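Local coordinates for DUF411 domain-containing protein (Pseudomonas aeruginosa, PDB 6WIS), which binds a cysteine-bridged cluster of four copper ions and takes part in bacterial copper resistance, probably by handling the metal through that cluster, at residues 8-13 / 36-41; 14-19 / 53-58; 58-63 / 75-80; 63-68 / 84-89; 90-95 / 102-107. All coordinates share one frame; numbering follows the deposited sequence.

How the interactions relate
All five contacts reach the same mixed sheet. Interactions 2 and 4 are buried, interactions 1 and 5 lie at the surface, and interaction 3 is partly buried. Metal chemistry dominates interaction 2, where thiolates and a histidine share coppers; interactions 1, 4 and 5 each lend a further ligand to that cluster, and zinc is bound by residues of interactions 1, 2 and 3. Interactions 3 and 4 share F63 and belong to one beta-alpha-beta unit, the first fixing its helix end with charged groups, the second joining its strands with backbone bonds. Interaction 5 lies about 22 Å, centre to centre, from interaction 3 and holds a loop together by backbone, carboxylate and aromatic contacts.

Interaction 1: residues 8-13 / 36-41; sequences HRDANC and ADMSAV. With CU (copper (II) ion), chain E; ZN (zinc ion), chain K.
H8, next to last in strand 4-9, comes nearest to M38, in the first turn of helix 38-45, with CA atoms 7.7 Å apart. M38 is selenomethionine; its CG lies anti to the backbone N (chi1 -176°), and further bends at chi2 and chi3 turn the terminal methyl toward the strand. That methyl, CE, sits 3.5 Å from H8 O and 3.3 Å from D10 OD1, and the M38 and D10 side chains cross at about a right angle. V41, one turn further along, approaches the imidazole from above: CG1 stands 4.0 Å from the ring centroid of H8, 14° off the normal, a CH-pi contact displaced toward the CG and CD2 rim. Its other methyl, CG2, lies near ND1 and the metal. The same ring binds zinc through ND1 at 2.1 Å, with H33 and E35 as the other protein ligands. At the far end of 8-13, C13 SG holds a copper ion at 2.3 Å together with C15 and C16. The strand order 29-34, 4-9, 55-59, 62-65, with 55-59 antiparallel to 4-9 and cysteines leading into helix 14-24, is consistent with a thioredoxin-like fold.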
# COMPACT_ATOMS: atom_id res chain seq x y z
N HIS A 8 7.36 -3.94 -4.44
CA HIS A 8 8.51 -4.53 -3.75
C HIS A 8 7.97 -5.19 -2.49
O HIS A 8 7.38 -4.51 -1.65
CB HIS A 8 9.56 -3.48 -3.38
CG HIS A 8 9.77 -2.43 -4.42
ND1 HIS A 8 10.92 -2.36 -5.18
CD2 HIS A 8 8.99 -1.40 -4.83
CE1 HIS A 8 10.84 -1.34 -6.02
NE2 HIS A 8 9.67 -0.74 -5.83
N ARG A 9 8.15 -6.51 -2.36
CA ARG A 9 7.48 -7.22 -1.27
C ARG A 9 8.46 -8.07 -0.46
O ARG A 9 9.47 -8.55 -0.97
CB ARG A 9 6.34 -8.10 -1.80
CG ARG A 9 6.76 -9.15 -2.83
CD ARG A 9 5.60 -10.08 -3.18
NE ARG A 9 5.86 -10.89 -4.36
CZ ARG A 9 6.27 -12.16 -4.34
NH1 ARG A 9 6.47 -12.80 -3.19
NH2 ARG A 9 6.45 -12.80 -5.49
N ASP A 10 8.12 -8.23 0.82
CA ASP A 10 8.88 -9.07 1.74
C ASP A 10 8.99 -10.50 1.23
O ASP A 10 8.06 -11.03 0.61
CB ASP A 10 8.21 -9.08 3.10
CG ASP A 10 8.61 -7.90 3.96
OD1 ASP A 10 9.44 -7.09 3.49
OD2 ASP A 10 8.10 -7.78 5.09
N ALA A 11 10.15 -11.11 1.46
CA ALA A 11 10.28 -12.52 1.11
C ALA A 11 9.34 -13.36 1.97
O ALA A 11 9.10 -13.05 3.14
CB ALA A 11 11.73 -12.99 1.31
N ASN A 12 8.79 -14.43 1.36
CA ASN A 12 8.05 -15.48 2.08
C ASN A 12 6.81 -14.93 2.78
O ASN A 12 6.46 -15.33 3.89
CB ASN A 12 8.94 -16.22 3.08
CG ASN A 12 8.26 -17.50 3.62
OD1 ASN A 12 7.78 -18.32 2.84
ND2 ASN A 12 8.18 -17.63 4.94
N CYS A 13 6.14 -13.98 2.13
CA CYS A 13 4.99 -13.29 2.71
C CYS A 13 3.79 -13.56 1.80
O CYS A 13 3.76 -13.09 0.66
CB CYS A 13 5.27 -11.79 2.86
SG CYS A 13 4.10 -10.89 3.90
N ALA A 36 15.39 -7.22 -1.99
CA ALA A 36 16.67 -7.45 -1.33
C ALA A 36 17.01 -6.38 -0.30
O ALA A 36 17.66 -6.69 0.71
CB ALA A 36 17.81 -7.53 -2.35
N ASP A 37 16.60 -5.10 -0.51
CA ASP A 37 16.97 -4.02 0.41
C ASP A 37 15.74 -3.15 0.66
O ASP A 37 15.56 -2.10 0.05
CB ASP A 37 18.14 -3.20 -0.11
CG ASP A 37 18.91 -2.48 1.01
OD1 ASP A 37 18.31 -2.13 2.06
OD2 ASP A 37 20.14 -2.29 0.84
N MSE A 38 14.91 -3.60 1.60
CA MSE A 38 13.63 -2.96 1.82
C MSE A 38 13.79 -1.63 2.58
O MSE A 38 13.03 -0.69 2.33
CB MSE A 38 12.68 -3.90 2.58
CG MSE A 38 11.30 -3.29 2.75
SE MSE A 38 10.39 -3.14 1.00
CE MSE A 38 9.60 -4.90 0.99
N SER A 39 14.76 -1.55 3.49
CA SER A 39 15.09 -0.28 4.13
C SER A 39 15.41 0.81 3.10
O SER A 39 14.91 1.94 3.19
CB SER A 39 16.27 -0.45 5.08
OG SER A 39 15.80 -0.88 6.34
N ALA A 40 16.26 0.49 2.12
CA ALA A 40 16.57 1.45 1.06
C ALA A 40 15.31 1.83 0.28
O ALA A 40 15.11 3.00 -0.05
CB ALA A 40 17.62 0.88 0.11
N VAL A 41 14.47 0.84 -0.04
CA VAL A 41 13.29 1.13 -0.85
C VAL A 41 12.37 2.09 -0.10
O VAL A 41 11.93 3.11 -0.64
CB VAL A 41 12.55 -0.17 -1.24
CG1 VAL A 41 11.20 0.18 -1.87
CG2 VAL A 41 13.38 -1.01 -2.20
CU CU E . 2.49 -10.28 2.44
ZN ZN K . 12.52 -3.70 -5.05

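Interaction 2: residues 14-19 / 53-58; sequences GCCKDW and SCHTGV. With CU (copper (II) ion), chain C; CU (copper (II) ion), chain E; CU (copper (II) ion), chain D; ZN (zinc ion), chain J.
C16, C54 and H55 converge on one copper ion, which C16 SG and H55 ND1 each bind at 2.2 Å and C54 SG at 2.3 Å. Each thiolate also reaches a second copper: C16 SG shares one with C15 and C13, and C54 SG shares another with C15 and H67. C15 SG touches both of those ions and a fourth, completed by M90 and M97, making it a triple bridge. C15 and C54 hold SG between the backbone N and the carbonyl carbon (chi1 47° in both), and their sulfurs stay 4.3 Å apart, SG to SG, with copper between them. C16 SG lies at the edge of the H55 imidazole, in its plane, on the ND1 side. Behind this shell W19 covers one face of H55 in an offset stack, centroids 3.9 Å apart and planes 25° from parallel. H55 NE2 lies over the six-membered ring near its rim, 3.2 Å from W19 CE3, and makes a weak hydrogen bond to G66 O. W19 NE1 is itself tied to V68 O, so the indole that backs the ligand is anchored in turn. Three-ligand sites rich in sulfur and selenium are of a kind often found with copper(I), though the ions are modelled as copper(II), and the shared thiolates tie the four ions into a single cysteine-bridged cluster.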
# COMPACT_ATOMS: atom_id res chain seq x y z
N GLY A 14 2.84 -14.35 2.29
CA GLY A 14 1.72 -14.80 1.49
C GLY A 14 0.69 -13.71 1.25
O GLY A 14 0.13 -13.63 0.16
N CYS A 15 0.48 -12.84 2.26
CA CYS A 15 -0.52 -11.78 2.14
C CYS A 15 -0.17 -10.78 1.04
O CYS A 15 -1.08 -10.28 0.36
CB CYS A 15 -0.67 -11.06 3.49
SG CYS A 15 0.96 -10.66 4.18
N CYS A 16 1.12 -10.47 0.84
CA CYS A 16 1.51 -9.58 -0.25
C CYS A 16 1.04 -10.12 -1.60
O CYS A 16 0.55 -9.36 -2.44
CB CYS A 16 3.04 -9.39 -0.30
SG CYS A 16 3.88 -8.99 1.26
N LYS A 17 1.21 -11.42 -1.83
CA LYS A 17 0.79 -12.04 -3.09
C LYS A 17 -0.72 -12.03 -3.23
O LYS A 17 -1.23 -11.88 -4.35
CB LYS A 17 1.32 -13.48 -3.16
CG LYS A 17 2.85 -13.59 -3.31
CD LYS A 17 3.35 -15.04 -3.16
N ASP A 18 -1.45 -12.19 -2.12
CA ASP A 18 -2.91 -12.11 -2.16
C ASP A 18 -3.36 -10.68 -2.47
O ASP A 18 -4.28 -10.48 -3.28
CB ASP A 18 -3.47 -12.59 -0.80
CG ASP A 18 -5.01 -12.75 -0.79
OD1 ASP A 18 -5.64 -12.89 -1.83
OD2 ASP A 18 -5.59 -12.76 0.30
N TRP A 19 -2.73 -9.69 -1.85
CA TRP A 19 -3.04 -8.29 -2.18
C TRP A 19 -2.82 -8.00 -3.66
O TRP A 19 -3.64 -7.35 -4.31
CB TRP A 19 -2.20 -7.38 -1.30
CG TRP A 19 -2.39 -5.93 -1.49
CD1 TRP A 19 -3.44 -5.18 -1.06
CD2 TRP A 19 -1.46 -5.02 -2.11
NE1 TRP A 19 -3.24 -3.85 -1.39
CE2 TRP A 19 -2.02 -3.73 -2.01
CE3 TRP A 19 -0.21 -5.17 -2.72
CZ2 TRP A 19 -1.36 -2.59 -2.50
CZ3 TRP A 19 0.45 -4.04 -3.20
CH2 TRP A 19 -0.13 -2.77 -3.10
N SER A 53 5.16 -1.45 6.36
CA SER A 53 4.33 -2.64 6.29
C SER A 53 5.18 -3.71 5.63
O SER A 53 6.41 -3.60 5.61
CB SER A 53 3.01 -2.31 5.56
OG SER A 53 2.10 -3.39 5.60
N CYS A 54 4.53 -4.73 5.07
CA CYS A 54 5.21 -5.89 4.50
C CYS A 54 5.55 -5.74 3.01
O CYS A 54 6.26 -6.59 2.45
CB CYS A 54 4.30 -7.12 4.69
SG CYS A 54 2.59 -6.71 4.18
N HIS A 55 5.03 -4.71 2.35
CA HIS A 55 5.36 -4.50 0.94
C HIS A 55 5.21 -3.01 0.63
O HIS A 55 4.54 -2.28 1.35
CB HIS A 55 4.46 -5.33 0.02
CG HIS A 55 3.01 -4.93 0.06
ND1 HIS A 55 2.04 -5.70 0.67
CD2 HIS A 55 2.37 -3.83 -0.41
CE1 HIS A 55 0.86 -5.10 0.57
NE2 HIS A 55 1.04 -3.95 -0.06
N THR A 56 5.82 -2.58 -0.47
CA THR A 56 5.76 -1.18 -0.90
C THR A 56 5.48 -1.16 -2.39
O THR A 56 6.26 -1.71 -3.17
CB THR A 56 7.06 -0.43 -0.60
OG1 THR A 56 7.40 -0.56 0.79
CG2 THR A 56 6.89 1.06 -0.95
N GLY A 57 4.34 -0.57 -2.80
CA GLY A 57 4.02 -0.38 -4.20
C GLY A 57 4.38 1.03 -4.66
O GLY A 57 4.50 1.94 -3.84
N VAL A 58 4.57 1.20 -5.97
CA VAL A 58 4.85 2.52 -6.56
C VAL A 58 3.94 2.69 -7.76
O VAL A 58 3.95 1.87 -8.68
CB VAL A 58 6.32 2.70 -6.98
CG1 VAL A 58 6.56 4.18 -7.40
CG2 VAL A 58 7.27 2.34 -5.83
CU CU C . 2.78 -7.27 2.00
CU CU E . 2.49 -10.28 2.44
CU CU D . 1.07 -8.42 3.97
ZN ZN J . -7.60 -12.33 -0.76

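Interaction 3: residues 58-63 / 75-80; sequences VIDGKF and KLRERA. With ZN (zinc ion), chain N.
D60 and R77 form a salt bridge that uses a single carboxylate oxygen: OD2 accepts from R77 NE at 2.8 Å and from R77 NH2 at 2.9 Å. The grip is side-on. OD2 lies almost in the guanidinium plane, yet the two flat groups are turned 50° apart; NE meets OD2 nearly along its C-O axis, whereas NH2 comes from above the carboxylate plane. A bend at chi3 (74°) in R77 helps set NE facing the turn. The second polar link is made by K62, whose chain, extended beyond CG, runs past L76 in the opposite direction and ends with NZ donating to L76 O at 3.1 Å. R79 N reaches the same carbonyl from the other face of its plane. K62 NZ also lies 2.7 Å from R79 O and bonds to L82 O, so the ammonium gathers carbonyls at and just beyond the C-terminal end of the helix and would probably offset its negative pole. Packing fills in between these bonds: I59 CD1 rests 3.7 Å from R77 CD, the two chains crossing at about a right angle, while L76 CD2 comes 3.6 Å from F63 O. A type I' turn from I59 to K62 places D60 at the tip of a hairpin, with I59 and K62 on its flanks. The hairpin joins strands 55-59 and 62-65, and its tip abuts the end of helix 70-77, where I59 and L76 both touch V64 and R79, salt-bridged to D81, reaches strand 117-123.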
# COMPACT_ATOMS: atom_id res chain seq x y z
N VAL A 58 4.57 1.20 -5.97
CA VAL A 58 4.85 2.52 -6.56
C VAL A 58 3.94 2.69 -7.76
O VAL A 58 3.95 1.87 -8.68
CB VAL A 58 6.32 2.70 -6.98
CG1 VAL A 58 6.56 4.18 -7.40
CG2 VAL A 58 7.27 2.34 -5.83
N ILE A 59 3.15 3.77 -7.76
CA ILE A 59 2.26 4.01 -8.89
C ILE A 59 2.36 5.49 -9.23
O ILE A 59 2.16 6.34 -8.35
CB ILE A 59 0.80 3.60 -8.62
CG1 ILE A 59 -0.09 3.97 -9.83
CG2 ILE A 59 0.24 4.22 -7.31
CD1 ILE A 59 -1.36 3.10 -9.95
N ASP A 60 2.72 5.79 -10.47
CA ASP A 60 2.77 7.16 -10.98
C ASP A 60 3.52 8.07 -10.01
O ASP A 60 3.12 9.21 -9.76
CB ASP A 60 1.36 7.68 -11.28
CG ASP A 60 0.66 6.88 -12.40
OD1 ASP A 60 1.27 6.66 -13.48
OD2 ASP A 60 -0.49 6.46 -12.19
N GLY A 61 4.60 7.54 -9.43
CA GLY A 61 5.47 8.29 -8.57
C GLY A 61 5.14 8.28 -7.09
O GLY A 61 5.97 8.73 -6.29
N LYS A 62 3.97 7.78 -6.68
CA LYS A 62 3.56 7.81 -5.28
C LYS A 62 3.67 6.42 -4.67
O LYS A 62 3.49 5.41 -5.37
CB LYS A 62 2.13 8.33 -5.17
CG LYS A 62 1.89 9.62 -5.97
CD LYS A 62 0.50 10.18 -5.70
CE LYS A 62 0.32 11.54 -6.39
NZ LYS A 62 -0.96 12.12 -5.93
N PHE A 63 3.96 6.36 -3.37
CA PHE A 63 4.12 5.06 -2.72
C PHE A 63 2.80 4.57 -2.13
O PHE A 63 1.93 5.35 -1.75
CB PHE A 63 5.21 5.08 -1.63
CG PHE A 63 4.90 5.94 -0.41
CD1 PHE A 63 4.02 5.49 0.57
CD2 PHE A 63 5.55 7.15 -0.22
CE1 PHE A 63 3.76 6.26 1.68
CE2 PHE A 63 5.31 7.92 0.89
CZ PHE A 63 4.42 7.48 1.84
N LYS A 75 -8.02 7.04 -5.09
CA LYS A 75 -8.11 8.36 -4.44
C LYS A 75 -6.74 8.99 -4.26
O LYS A 75 -6.58 10.21 -4.42
CB LYS A 75 -8.81 8.27 -3.07
CG LYS A 75 -10.20 7.68 -3.11
CD LYS A 75 -10.79 7.53 -1.71
N LEU A 76 -5.75 8.17 -3.90
CA LEU A 76 -4.38 8.65 -3.80
C LEU A 76 -3.92 9.28 -5.11
O LEU A 76 -3.33 10.37 -5.11
CB LEU A 76 -3.45 7.49 -3.40
CG LEU A 76 -1.95 7.75 -3.46
CD1 LEU A 76 -1.56 8.84 -2.45
CD2 LEU A 76 -1.17 6.44 -3.19
N ARG A 77 -4.21 8.62 -6.23
CA ARG A 77 -3.75 9.09 -7.53
C ARG A 77 -4.29 10.47 -7.87
O ARG A 77 -3.62 11.25 -8.54
CB ARG A 77 -4.16 8.11 -8.62
CG ARG A 77 -3.39 6.83 -8.57
CD ARG A 77 -3.68 5.93 -9.76
NE ARG A 77 -3.05 6.40 -11.00
CZ ARG A 77 -3.73 6.82 -12.06
NH1 ARG A 77 -5.05 6.85 -12.03
NH2 ARG A 77 -3.09 7.22 -13.15
N GLU A 78 -5.50 10.80 -7.41
CA GLU A 78 -6.11 12.05 -7.81
C GLU A 78 -5.94 13.18 -6.80
O GLU A 78 -6.47 14.26 -7.02
CB GLU A 78 -7.59 11.82 -8.13
CG GLU A 78 -8.51 11.60 -6.97
CD GLU A 78 -9.80 10.93 -7.42
OE1 GLU A 78 -9.81 10.39 -8.55
OE2 GLU A 78 -10.79 10.94 -6.65
N ARG A 79 -5.17 12.98 -5.74
CA ARG A 79 -4.93 14.04 -4.76
C ARG A 79 -3.52 14.57 -5.00
O ARG A 79 -2.52 13.95 -4.61
CB ARG A 79 -5.12 13.53 -3.33
CG ARG A 79 -6.57 13.20 -2.98
CD ARG A 79 -7.23 14.38 -2.25
NE ARG A 79 -6.34 14.91 -1.23
CZ ARG A 79 -6.39 14.58 0.06
NH1 ARG A 79 -7.33 13.74 0.51
NH2 ARG A 79 -5.52 15.10 0.91
N ALA A 80 -3.44 15.74 -5.66
CA ALA A 80 -2.15 16.32 -6.01
C ALA A 80 -1.31 16.68 -4.79
O ALA A 80 -0.09 16.80 -4.90
CB ALA A 80 -2.35 17.56 -6.88
ZN ZN N . -12.37 10.19 -7.97

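Interaction 4: residues 63-68 / 84-89; sequences FVEGHV and GAAVPG. With CU (copper (II) ion), chain D.
Water 1 bridges H67 and V87, accepting from H67 N and donating to V87 O at 2.7 Å; it also donates to G89 O, so three backbone groups hold it. Before it the strands pair directly. V87 N donates to E65 O at 2.8 Å, E65 N to A85 O at 2.9 Å, and A85 N to F63 O at 3.0 Å, the alternation of a parallel ladder, supported by CA-H...O contacts from G84, V64 and A86. F63 swings its ring across to the neighbouring strand, with CG between the backbone N and the carbonyl carbon (chi1 67°). G84 CA then lies over the ring centre, 3.6 Å from the centroid and 5° off the normal, a CH-pi contact made by the glycine CA itself. On the same sheet face CB of E65 meets CB of A86 at 3.6 Å, while the E65 carboxylate leads off to S53, T56 and K42. V68 CG2 packs obliquely on V87 CG2, 3.9 Å away. Beyond E65 the chain passes through G66 into an inverse gamma turn centred on H67, and H67 extends NE2 to copper while ND1 bonds to P95 O. Two adjacent parallel strands, 62-65 and 84-86, joined through helix 70-77 make this a beta-alpha-beta crossover, with a metal ligand just beyond its first strand.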
# COMPACT_ATOMS: atom_id res chain seq x y z
N PHE A 63 3.96 6.36 -3.37
CA PHE A 63 4.12 5.06 -2.72
C PHE A 63 2.80 4.57 -2.13
O PHE A 63 1.93 5.35 -1.75
CB PHE A 63 5.21 5.08 -1.63
CG PHE A 63 4.90 5.94 -0.41
CD1 PHE A 63 4.02 5.49 0.57
CD2 PHE A 63 5.55 7.15 -0.22
CE1 PHE A 63 3.76 6.26 1.68
CE2 PHE A 63 5.31 7.92 0.89
CZ PHE A 63 4.42 7.48 1.84
N VAL A 64 2.67 3.25 -2.07
CA VAL A 64 1.48 2.56 -1.56
C VAL A 64 2.03 1.56 -0.56
O VAL A 64 2.61 0.54 -0.96
CB VAL A 64 0.68 1.86 -2.67
CG1 VAL A 64 -0.52 1.09 -2.08
CG2 VAL A 64 0.21 2.89 -3.77
N GLU A 65 1.94 1.87 0.72
CA GLU A 65 2.59 1.08 1.76
C GLU A 65 1.56 0.14 2.37
O GLU A 65 0.57 0.60 2.96
CB GLU A 65 3.21 1.98 2.83
CG GLU A 65 3.99 1.23 3.91
CD GLU A 65 5.27 0.59 3.37
OE1 GLU A 65 5.65 0.94 2.24
OE2 GLU A 65 5.90 -0.25 4.08
N GLY A 66 1.77 -1.15 2.23
CA GLY A 66 0.86 -2.08 2.87
C GLY A 66 -0.44 -2.35 2.13
O GLY A 66 -0.60 -2.11 0.92
N HIS A 67 -1.39 -2.90 2.88
CA HIS A 67 -2.61 -3.47 2.32
C HIS A 67 -3.68 -2.39 2.07
O HIS A 67 -4.78 -2.42 2.61
CB HIS A 67 -3.10 -4.58 3.24
CG HIS A 67 -2.21 -5.79 3.21
ND1 HIS A 67 -2.43 -6.85 2.36
CD2 HIS A 67 -1.07 -6.07 3.87
CE1 HIS A 67 -1.47 -7.74 2.51
NE2 HIS A 67 -0.62 -7.30 3.42
N VAL A 68 -3.32 -1.42 1.22
CA VAL A 68 -4.25 -0.35 0.83
C VAL A 68 -5.30 -0.90 -0.14
O VAL A 68 -4.92 -1.53 -1.14
CB VAL A 68 -3.49 0.81 0.18
CG1 VAL A 68 -4.48 1.94 -0.18
CG2 VAL A 68 -2.34 1.35 1.09
N GLY A 84 1.86 9.69 -1.14
CA GLY A 84 1.78 8.29 -0.78
C GLY A 84 0.64 8.06 0.19
O GLY A 84 0.07 9.00 0.75
N ALA A 85 0.27 6.78 0.32
CA ALA A 85 -0.70 6.36 1.33
C ALA A 85 -0.21 5.05 1.93
O ALA A 85 0.41 4.24 1.24
CB ALA A 85 -2.10 6.18 0.75
N ALA A 86 -0.48 4.87 3.22
CA ALA A 86 0.01 3.72 3.98
C ALA A 86 -1.12 3.13 4.81
O ALA A 86 -1.93 3.87 5.39
CB ALA A 86 1.17 4.11 4.95
N VAL A 87 -1.15 1.80 4.86
CA VAL A 87 -1.80 1.06 5.94
C VAL A 87 -0.68 0.40 6.75
O VAL A 87 -0.14 -0.63 6.34
CB VAL A 87 -2.79 0.01 5.44
CG1 VAL A 87 -3.33 -0.79 6.63
CG2 VAL A 87 -3.93 0.66 4.62
N PRO A 88 -0.26 0.99 7.87
CA PRO A 88 0.89 0.44 8.59
C PRO A 88 0.61 -0.97 9.12
O PRO A 88 -0.53 -1.34 9.38
CB PRO A 88 1.09 1.43 9.74
CG PRO A 88 0.45 2.69 9.26
CD PRO A 88 -0.73 2.26 8.44
N GLY A 89 1.67 -1.75 9.26
CA GLY A 89 1.46 -3.07 9.82
C GLY A 89 0.71 -3.99 8.87
O GLY A 89 0.79 -3.88 7.64
CU CU D . 1.07 -8.42 3.97
O HOH W 1 -1.01 -3.11 5.70

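Interaction 5: residues 90-95 / 102-107; sequences MPVGSP and RQDAYQ. With CU (copper (II) ion), chain F.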
# COMPACT_ATOMS: atom_id res chain seq x y z
N MSE A 90 -0.04 -4.92 9.46
CA MSE A 90 -0.84 -5.83 8.65
C MSE A 90 -2.14 -6.14 9.36
O MSE A 90 -2.28 -7.20 9.96
CB MSE A 90 -0.09 -7.15 8.37
CG MSE A 90 1.26 -7.02 7.67
SE MSE A 90 2.15 -8.77 7.37
CE MSE A 90 2.30 -9.37 9.23
N PRO A 91 -3.09 -5.20 9.31
CA PRO A 91 -4.36 -5.39 10.02
C PRO A 91 -5.18 -6.49 9.37
O PRO A 91 -5.33 -6.53 8.14
CB PRO A 91 -5.05 -4.03 9.90
CG PRO A 91 -4.39 -3.37 8.73
CD PRO A 91 -2.98 -3.86 8.70
N VAL A 92 -5.68 -7.41 10.19
CA VAL A 92 -6.51 -8.49 9.67
C VAL A 92 -7.80 -7.89 9.11
O VAL A 92 -8.37 -6.96 9.68
CB VAL A 92 -6.80 -9.54 10.76
CG1 VAL A 92 -7.77 -10.61 10.26
CG2 VAL A 92 -5.51 -10.21 11.20
N GLY A 93 -8.25 -8.40 7.97
CA GLY A 93 -9.43 -7.88 7.31
C GLY A 93 -9.14 -6.89 6.19
O GLY A 93 -10.04 -6.62 5.38
N SER A 94 -7.93 -6.36 6.12
CA SER A 94 -7.57 -5.53 4.98
C SER A 94 -7.36 -6.42 3.76
O SER A 94 -7.15 -7.64 3.90
CB SER A 94 -6.32 -4.70 5.31
OG SER A 94 -5.17 -5.52 5.50
N PRO A 95 -7.42 -5.86 2.55
CA PRO A 95 -7.36 -6.71 1.35
C PRO A 95 -6.03 -7.44 1.24
O PRO A 95 -4.95 -6.85 1.34
CB PRO A 95 -7.55 -5.73 0.19
CG PRO A 95 -8.07 -4.46 0.79
CD PRO A 95 -7.67 -4.43 2.24
N ARG A 102 -13.63 -11.37 10.97
CA ARG A 102 -12.94 -10.46 11.88
C ARG A 102 -12.13 -9.41 11.11
O ARG A 102 -11.79 -9.57 9.93
CB ARG A 102 -12.04 -11.24 12.83
CG ARG A 102 -10.94 -12.04 12.15
CD ARG A 102 -10.49 -13.20 13.03
NE ARG A 102 -10.51 -14.46 12.28
CZ ARG A 102 -10.38 -15.65 12.84
NH1 ARG A 102 -10.23 -15.75 14.16
NH2 ARG A 102 -10.41 -16.75 12.09
N GLN A 103 -11.83 -8.31 11.80
CA GLN A 103 -11.10 -7.22 11.19
C GLN A 103 -10.47 -6.36 12.29
O GLN A 103 -11.17 -5.95 13.22
CB GLN A 103 -12.02 -6.37 10.30
CG GLN A 103 -11.35 -5.10 9.74
CD GLN A 103 -12.05 -4.55 8.50
OE1 GLN A 103 -11.86 -5.05 7.39
NE2 GLN A 103 -12.83 -3.49 8.67
N ASP A 104 -9.16 -6.14 12.20
CA ASP A 104 -8.57 -5.05 12.97
C ASP A 104 -9.01 -3.73 12.35
O ASP A 104 -8.86 -3.52 11.14
CB ASP A 104 -7.04 -5.14 12.95
CG ASP A 104 -6.51 -6.35 13.69
OD1 ASP A 104 -6.87 -6.52 14.87
OD2 ASP A 104 -5.71 -7.12 13.09
N ALA A 105 -9.57 -2.84 13.16
CA ALA A 105 -9.80 -1.48 12.70
C ALA A 105 -8.52 -0.91 12.09
O ALA A 105 -7.42 -1.15 12.59
CB ALA A 105 -10.28 -0.60 13.86
N TYR A 106 -8.65 -0.13 11.02
CA TYR A 106 -7.47 0.49 10.42
C TYR A 106 -7.88 1.69 9.58
O TYR A 106 -9.04 1.86 9.22
CB TYR A 106 -6.66 -0.51 9.57
CG TYR A 106 -7.30 -0.95 8.25
CD1 TYR A 106 -8.21 -1.99 8.21
CD2 TYR A 106 -6.96 -0.32 7.04
CE1 TYR A 106 -8.79 -2.40 7.01
CE2 TYR A 106 -7.53 -0.72 5.82
CZ TYR A 106 -8.44 -1.75 5.82
OH TYR A 106 -9.01 -2.16 4.64
N GLN A 107 -6.89 2.53 9.29
CA GLN A 107 -7.05 3.68 8.42
C GLN A 107 -6.04 3.60 7.28
O GLN A 107 -4.95 3.03 7.42
CB GLN A 107 -6.84 5.00 9.18
CG GLN A 107 -7.61 5.12 10.51
CD GLN A 107 -7.15 6.31 11.35
OE1 GLN A 107 -5.96 6.48 11.61
NE2 GLN A 107 -8.09 7.12 11.78
CU CU F . 0.46 -10.22 6.43
O HOH W 2 -11.27 -3.86 4.70
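Y106 has CG between the backbone N and the carbonyl carbon (chi1 71°), from where its ring lies against P91 and S94; D104 has CG anti to its carbonyl carbon (chi1 -67°), beside P91 and V92. D104 OD2 accepts from V92 N at 2.9 Å, met on the anti side and somewhat out of the carboxylate plane. D104 N returns a bond to V92 O at 2.8 Å, so backbone and side chain of one aspartate clasp one valine; V92 CB and CG2 lie against OD2. Within 90-95 a type II turn from P91 to S94 is doubly tied: P91 O receives S94 N, and S94 OG meets P91 O at 2.8 Å. G93, third in the turn with positive phi, lies close against Q103. Over the phenol, S94 CB stands 4.1 Å from the ring centroid of Y106, a CH-pi contact, 28° off the normal, while P91 CG touches Y106 CB at 3.7 Å and P95 CD lies near Y106 OH. Water 2 links Y106 OH, 2.8 Å away, with G93 O. Just before the turn, selenomethionine M90 binds copper through SE at 2.4 Å, together with C15 and M97. The exchanged bonds to D104 and the phenol packed against S94 and P91 imply a loop braced from strand 106-111, while the selenium of M90, like a thioether sulfur, provides a soft, uncharged donor to the cluster.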